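Local coordinates for gentamicin resistance protein (Enterococcus gallinarum, PDB 3TDW) that acts as an aminoglycoside 2''-phosphotransferase of the bacterial APH kinase family, probably transferring phosphate from GTP to gentamicin-type antibiotics and so conferring resistance, at residues A[56-61]-A[139-144]; A[192-197]-A[214-219]. The protein carries 1 engineered substitution. All coordinates share one frame; numbering follows the deposited sequence.

Contact 1: A[56-61]-A[139-144]; sequences LNKEIQ and GVPVTN
Lys58 reaches from helix 50-66 against the chain leaving helix 132-137, and its methylene groups, more than its charge, make the contact with Gly139, Val140 and Pro141. With CG anti to the backbone N (chi1 179°), the side chain sets out toward the loop, and Lys58 CG settles 3.8 Å from the carbonyl O of Gly139. Lys58 CG also faces the start of the next residue, 4.1 Å from Val140 CA, while the CG2 branch of Val140 approaches it at 4.2 Å. Beyond CG the chain bends at every remaining torsion, beginning with a chi2 of -103° well away from a staggered value. This folding carries the amine past the proline: the side chains of Lys58 and Pro141 cross at about a right angle, Lys58 NZ lying 4.1 Å from Pro141 CD. Two carbonyls of the loop that follows Phe219, those of Gly220 and Ala222, satisfy the buried ammonium.

At the outer margin the link is looser. Gln61 OE1 stands 4.4 Å from Gly139 CA, and one water bridges the two residues, donating to Gly139 O at 3.2 Å and, weakly, to Gln61 OE1 at 3.4 Å. No direct hydrogen bond joins the two segments. Their interface is modest, 176 Å² summed over both sides.

Gly139, with phi 82°, is the C-prime residue of the Schellman motif that ends helix 132-137. The turn releases the loop across the Lys58 side chain, and Pro141 and Thr143 then pair by backbone hydrogen bonds with Ile224. In the kinase-like fold of this family, helix 50-66 corresponds to the C helix of protein kinases, and the contact is a seam between that helix and the C-terminal lobe.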
loop_
_atom_site.group_PDB
_atom_site.type_symbol
_atom_site.label_atom_id
_atom_site.label_comp_id
_atom_site.label_asym_id
_atom_site.label_seq_id
_atom_site.Cartn_x
_atom_site.Cartn_y
_atom_site.Cartn_z
ATOM N N LEU A 56 9.652 -1.604 9.157
ATOM C CA LEU A 56 10.370 -2.873 8.973
ATOM C C LEU A 56 10.336 -3.765 10.227
ATOM O O LEU A 56 10.218 -4.995 10.130
ATOM C CB LEU A 56 11.815 -2.608 8.533
ATOM C CG LEU A 56 12.691 -3.845 8.357
ATOM C CD1 LEU A 56 12.105 -4.795 7.305
ATOM C CD2 LEU A 56 14.116 -3.434 7.977
ATOM N N ASN A 57 10.462 -3.172 11.417
ATOM C CA ASN A 57 10.428 -3.987 12.632
ATOM C C ASN A 57 9.087 -4.710 12.759
ATOM O O ASN A 57 9.029 -5.859 13.187
ATOM C CB ASN A 57 10.735 -3.158 13.886
ATOM C CG ASN A 57 12.239 -3.049 14.166
ATOM O OD1 ASN A 57 12.740 -1.966 14.466
ATOM N ND2 ASN A 57 12.957 -4.172 14.073
ATOM N N LYS A 58 8.014 -4.035 12.344
ATOM C CA LYS A 58 6.688 -4.646 12.279
ATOM C C LYS A 58 6.679 -5.789 11.258
ATOM O O LYS A 58 6.192 -6.880 11.543
ATOM C CB LYS A 58 5.639 -3.586 11.904
ATOM C CG LYS A 58 4.194 -4.099 11.776
ATOM C CD LYS A 58 3.772 -4.258 10.323
ATOM C CE LYS A 58 4.024 -3.007 9.473
ATOM N NZ LYS A 58 3.099 -1.862 9.689
ATOM N N GLU A 59 7.230 -5.551 10.069
ATOM C CA GLU A 59 7.241 -6.604 9.045
ATOM C C GLU A 59 8.043 -7.822 9.476
ATOM O O GLU A 59 7.684 -8.954 9.151
ATOM C CB GLU A 59 7.770 -6.096 7.701
ATOM C CG GLU A 59 6.953 -4.972 7.061
ATOM C CD GLU A 59 7.562 -4.512 5.747
ATOM O OE1 GLU A 59 8.403 -3.583 5.759
ATOM O OE2 GLU A 59 7.214 -5.102 4.707
ATOM N N ILE A 60 9.135 -7.591 10.197
ATOM C CA ILE A 60 9.973 -8.691 10.664
ATOM C C ILE A 60 9.179 -9.649 11.548
ATOM O O ILE A 60 9.373 -10.869 11.494
ATOM C CB ILE A 60 11.211 -8.150 11.398
ATOM C CG1 ILE A 60 12.186 -7.560 10.379
ATOM C CG2 ILE A 60 11.915 -9.268 12.200
ATOM C CD1 ILE A 60 13.364 -6.813 10.996
ATOM N N GLN A 61 8.268 -9.097 12.346
ATOM C CA GLN A 61 7.432 -9.895 13.240
ATOM C C GLN A 61 6.220 -10.488 12.535
ATOM O O GLN A 61 5.769 -11.583 12.859
ATOM C CB GLN A 61 6.953 -9.045 14.426
ATOM C CG GLN A 61 8.071 -8.481 15.303
ATOM C CD GLN A 61 7.521 -7.683 16.473
ATOM O OE1 GLN A 61 7.431 -6.452 16.420
ATOM N NE2 GLN A 61 7.129 -8.384 17.533
ATOM N N GLY A 139 2.956 -6.686 16.978
ATOM C CA GLY A 139 3.257 -5.278 16.798
ATOM C C GLY A 139 2.552 -4.557 15.663
ATOM O O GLY A 139 2.941 -3.454 15.300
ATOM N N VAL A 140 1.517 -5.158 15.087
ATOM C CA VAL A 140 0.758 -4.460 14.050
ATOM C C VAL A 140 -0.099 -3.364 14.701
ATOM O O VAL A 140 -0.856 -3.642 15.630
ATOM C CB VAL A 140 -0.112 -5.439 13.244
ATOM C CG1 VAL A 140 -1.062 -4.677 12.306
ATOM C CG2 VAL A 140 0.788 -6.431 12.469
ATOM N N PRO A 141 0.044 -2.107 14.240
ATOM C CA PRO A 141 -0.672 -1.003 14.897
ATOM C C PRO A 141 -2.160 -1.028 14.606
ATOM O O PRO A 141 -2.562 -1.492 13.540
ATOM C CB PRO A 141 -0.054 0.247 14.262
ATOM C CG PRO A 141 0.431 -0.216 12.916
ATOM C CD PRO A 141 0.919 -1.632 13.153
ATOM N N VAL A 142 -2.957 -0.503 15.533
ATOM C CA VAL A 142 -4.387 -0.416 15.324
ATOM C C VAL A 142 -4.731 1.011 14.925
ATOM O O VAL A 142 -4.439 1.966 15.649
ATOM C CB VAL A 142 -5.176 -0.852 16.582
ATOM C CG1 VAL A 142 -6.670 -0.669 16.359
ATOM C CG2 VAL A 142 -4.844 -2.301 16.920
ATOM N N THR A 143 -5.331 1.155 13.752
ATOM C CA THR A 143 -5.661 2.469 13.235
ATOM C C THR A 143 -7.049 2.874 13.704
ATOM O O THR A 143 -8.012 2.150 13.470
ATOM C CB THR A 143 -5.636 2.470 11.704
ATOM O OG1 THR A 143 -4.357 2.001 11.254
ATOM C CG2 THR A 143 -5.884 3.876 11.167
ATOM N N ASN A 144 -7.136 4.014 14.389
ATOM C CA ASN A 144 -8.434 4.570 14.769
ATOM C C ASN A 144 -8.907 5.418 13.610
ATOM O O ASN A 144 -8.658 6.624 13.579
ATOM C CB ASN A 144 -8.321 5.413 16.039
ATOM C CG ASN A 144 -9.657 6.022 16.463
ATOM O OD1 ASN A 144 -10.649 5.977 15.724
ATOM N ND2 ASN A 144 -9.681 6.599 17.660
HETATM O O HOH W 1 6.123 -3.505 15.477
#

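Contact 2: A[192-197]-A[214-219]; sequences LIHGDL and TGIIDF. With MG (magnesium ion), chain C; MG (magnesium ion), chain D; GDP (guanosine-5'-diphosphate), chain B.
His194 and Phe219 bring together two signature loops of the kinase-like fold: the His-Gly-Asp segment, which matches the catalytic loop of protein kinases, and Asp218 and Phe219, which with Gly220 form the counterpart of the protein-kinase DFG motif. The aromatic contact is edge-to-face. The ring planes stand 57° apart with centroids 4.5 Å from each other, and ND1 of His194 sits over the centre of the Phe219 ring. A chi1 of 169° puts CG of His194 opposite its own N and carries the imidazole over to that face.

Apolar contacts continue along the side of this pair. Ile216 CG2 approaches His194 CE1 obliquely at 3.6 Å and also meets Leu197 CD1, whose methyl lies above one face of the imidazole, toward its rim. Phe123 of helix 110-129 touches both Leu197 and Ile216.

Two backbone carbonyls crowd the imidazole. Ile217 O lies in the ring plane at the edge, 3.0 Å from His194 CE1. His194 NE2 comes within 2.9 Å of Asp218 O, but the angle is too poor for a hydrogen bond, and no direct one crosses between the segments. Water 2 makes the link instead, close to both His194 O and Asp218 O. The carboxylates of Asp196 and Asp218 are turned 56° apart, their OD2 atoms separated by 3.7 Å; a water on the chain C magnesium donates to Asp196 OD2, and a second, on the chain D ion, lies equally close.

Metal coordination closes the site. Asp218 grips the chain D magnesium with both carboxylate oxygens, OD1 and OD2 each at 2.3 Å, and His201 joins it on the other ion. Both magnesiums also bind GDP phosphate oxygens. Asp218 OD2 is the shared atom, bridging from the chain D ion to the chain C magnesium, which it reaches at 2.2 Å.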
loop_
_atom_site.group_PDB
_atom_site.type_symbol
_atom_site.label_atom_id
_atom_site.label_comp_id
_atom_site.label_asym_id
_atom_site.label_seq_id
_atom_site.Cartn_x
_atom_site.Cartn_y
_atom_site.Cartn_z
ATOM N N LEU A 192 -6.998 -7.132 9.849
ATOM C CA LEU A 192 -5.668 -6.910 9.285
ATOM C C LEU A 192 -5.799 -6.517 7.813
ATOM O O LEU A 192 -6.454 -7.227 7.033
ATOM C CB LEU A 192 -4.833 -8.194 9.368
ATOM C CG LEU A 192 -3.423 -8.112 8.776
ATOM C CD1 LEU A 192 -2.563 -7.153 9.592
ATOM C CD2 LEU A 192 -2.774 -9.479 8.718
ATOM N N ILE A 193 -5.163 -5.401 7.440
ATOM C CA ILE A 193 -5.023 -5.031 6.032
ATOM C C ILE A 193 -3.549 -4.905 5.648
ATOM O O ILE A 193 -2.690 -4.715 6.514
ATOM C CB ILE A 193 -5.748 -3.699 5.698
ATOM C CG1 ILE A 193 -5.172 -2.548 6.528
ATOM C CG2 ILE A 193 -7.211 -3.822 5.995
ATOM C CD1 ILE A 193 -5.635 -1.186 6.022
ATOM N N HIS A 194 -3.259 -5.040 4.351
ATOM C CA HIS A 194 -1.889 -4.887 3.828
ATOM C C HIS A 194 -1.459 -3.422 3.891
ATOM O O HIS A 194 -0.323 -3.092 4.295
ATOM C CB HIS A 194 -1.826 -5.430 2.382
ATOM C CG HIS A 194 -0.553 -5.103 1.658
ATOM N ND1 HIS A 194 0.409 -6.052 1.353
ATOM C CD2 HIS A 194 -0.094 -3.933 1.157
ATOM C CE1 HIS A 194 1.407 -5.473 0.708
ATOM N NE2 HIS A 194 1.126 -4.186 0.580
ATOM N N GLY A 195 -2.372 -2.542 3.484
ATOM C CA GLY A 195 -2.183 -1.111 3.655
ATOM C C GLY A 195 -1.469 -0.380 2.534
ATOM O O GLY A 195 -1.402 0.860 2.543
ATOM N N ASP A 196 -0.903 -1.133 1.597
ATOM C CA ASP A 196 -0.253 -0.533 0.435
ATOM C C ASP A 196 -0.482 -1.417 -0.785
ATOM O O ASP A 196 0.443 -1.709 -1.554
ATOM C CB ASP A 196 1.248 -0.340 0.721
ATOM C CG ASP A 196 1.805 0.924 0.095
ATOM O OD1 ASP A 196 1.084 1.562 -0.701
ATOM O OD2 ASP A 196 2.968 1.280 0.389
ATOM N N LEU A 197 -1.733 -1.834 -0.971
ATOM C CA LEU A 197 -2.038 -2.880 -1.929
ATOM C C LEU A 197 -2.261 -2.297 -3.315
ATOM O O LEU A 197 -3.396 -2.150 -3.763
ATOM C CB LEU A 197 -3.256 -3.669 -1.457
ATOM C CG LEU A 197 -3.456 -5.039 -2.089
ATOM C CD1 LEU A 197 -2.204 -5.931 -1.880
ATOM C CD2 LEU A 197 -4.702 -5.683 -1.501
ATOM N N THR A 214 2.024 -13.759 -8.958
ATOM C CA THR A 214 3.095 -14.590 -8.412
ATOM C C THR A 214 3.322 -14.227 -6.941
ATOM O O THR A 214 3.479 -15.102 -6.076
ATOM C CB THR A 214 4.419 -14.381 -9.199
ATOM O OG1 THR A 214 4.223 -14.673 -10.585
ATOM C CG2 THR A 214 5.526 -15.280 -8.663
ATOM N N GLY A 215 3.299 -12.934 -6.640
ATOM C CA GLY A 215 3.539 -12.535 -5.267
ATOM C C GLY A 215 3.211 -11.090 -4.977
ATOM O O GLY A 215 2.876 -10.310 -5.876
ATOM N N ILE A 216 3.325 -10.733 -3.702
ATOM C CA ILE A 216 3.004 -9.384 -3.263
ATOM C C ILE A 216 4.080 -8.946 -2.285
ATOM O O ILE A 216 4.465 -9.711 -1.403
ATOM C CB ILE A 216 1.639 -9.336 -2.568
ATOM C CG1 ILE A 216 0.519 -9.618 -3.585
ATOM C CG2 ILE A 216 1.430 -7.986 -1.888
ATOM C CD1 ILE A 216 -0.837 -9.745 -2.953
ATOM N N ILE A 217 4.572 -7.724 -2.449
ATOM C CA ILE A 217 5.654 -7.240 -1.597
ATOM C C ILE A 217 5.223 -6.054 -0.720
ATOM O O ILE A 217 4.050 -5.663 -0.723
ATOM C CB ILE A 217 6.868 -6.831 -2.438
ATOM C CG1 ILE A 217 6.470 -5.759 -3.460
ATOM C CG2 ILE A 217 7.456 -8.053 -3.159
ATOM C CD1 ILE A 217 7.666 -5.038 -4.082
ATOM N N ASP A 218 6.185 -5.513 0.037
ATOM C CA ASP A 218 6.033 -4.294 0.845
ATOM C C ASP A 218 4.870 -4.271 1.823
ATOM O O ASP A 218 3.833 -3.640 1.563
ATOM C CB ASP A 218 5.959 -3.037 -0.025
ATOM C CG ASP A 218 6.189 -1.770 0.778
ATOM O OD1 ASP A 218 6.533 -1.867 1.985
ATOM O OD2 ASP A 218 6.053 -0.664 0.217
ATOM N N PHE A 219 5.056 -4.910 2.973
ATOM C CA PHE A 219 3.989 -4.962 3.973
ATOM C C PHE A 219 4.152 -3.878 5.049
ATOM O O PHE A 219 3.570 -3.992 6.110
ATOM C CB PHE A 219 3.936 -6.349 4.637
ATOM C CG PHE A 219 3.273 -7.414 3.795
ATOM C CD1 PHE A 219 2.044 -7.946 4.175
ATOM C CD2 PHE A 219 3.869 -7.881 2.632
ATOM C CE1 PHE A 219 1.430 -8.942 3.416
ATOM C CE2 PHE A 219 3.255 -8.870 1.861
ATOM C CZ PHE A 219 2.029 -9.402 2.260
HETATM MG MG MG C . 6.601 0.117 -1.761
HETATM MG MG MG D . 6.630 0.381 2.156
HETATM P PB GDP B . 9.021 1.103 0.150
HETATM O O1B GDP B . 9.923 2.299 0.293
HETATM O O2B GDP B . 7.903 1.482 -0.776
HETATM O O3B GDP B . 8.535 0.635 1.470
HETATM O O3A GDP B . 9.926 -0.076 -0.510
HETATM P PA GDP B . 9.430 -1.482 -1.120
HETATM O O1A GDP B . 9.341 -2.611 -0.136
HETATM O O2A GDP B . 8.146 -1.292 -1.893
HETATM O "O5'" GDP B . 10.607 -1.798 -2.169
HETATM C "C5'" GDP B . 10.993 -0.769 -3.075
HETATM C "C4'" GDP B . 10.946 -1.297 -4.503
HETATM O "O4'" GDP B . 11.925 -2.319 -4.690
HETATM C "C3'" GDP B . 9.626 -1.956 -4.866
HETATM O "O3'" GDP B . 8.652 -0.972 -5.225
HETATM C "C2'" GDP B . 10.036 -2.818 -6.038
HETATM O "O2'" GDP B . 10.129 -1.966 -7.183
HETATM C "C1'" GDP B . 11.440 -3.262 -5.643
HETATM N N9 GDP B . 11.353 -4.587 -4.994
HETATM C C8 GDP B . 11.375 -4.854 -3.672
HETATM N N7 GDP B . 11.272 -6.188 -3.440
HETATM C C5 GDP B . 11.162 -6.782 -4.650
HETATM C C6 GDP B . 11.058 -8.167 -5.141
HETATM O O6 GDP B . 11.002 -9.124 -4.346
HETATM N N1 GDP B . 10.980 -8.360 -6.469
HETATM C C2 GDP B . 11.047 -7.333 -7.339
HETATM N N2 GDP B . 10.985 -7.597 -8.668
HETATM N N3 GDP B . 11.171 -6.043 -6.964
HETATM C C4 GDP B . 11.231 -5.721 -5.655
HETATM O O HOH W 2 2.080 -2.199 3.270
HETATM O O HOH W 3 5.066 1.757 -1.512
HETATM O O HOH W 4 4.445 0.290 2.619
HETATM O O HOH W 5 7.053 0.818 -3.830
HETATM O O HOH W 6 7.165 0.454 4.294
HETATM O O HOH W 7 6.313 2.434 1.763
#

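Contacts 1 and 2 have centres 13 Å apart yet touch directly through helix 50-66 and Phe219. Glu59 OE2 lies 2.8 Å from Phe219 N, and Lys58 CE packs 3.5 Å from Phe219 O. A second join runs through the C-terminal lobe, where Val140 CG1 lies 4.0 Å from Leu192 CD1. Contact 2 supplies Asp218 and Ile217 to the magnesium-GDP site; contact 1 lies one layer out, the Lys58 side chain being about 7 Å from a bound magnesium and about 10 Å from GDP at their nearest atoms. Glu59 also makes a salt bridge to Arg45, which binds GDP, resembling the lysine-glutamate pair of protein kinases and tying helix, nucleotide and metal loop together.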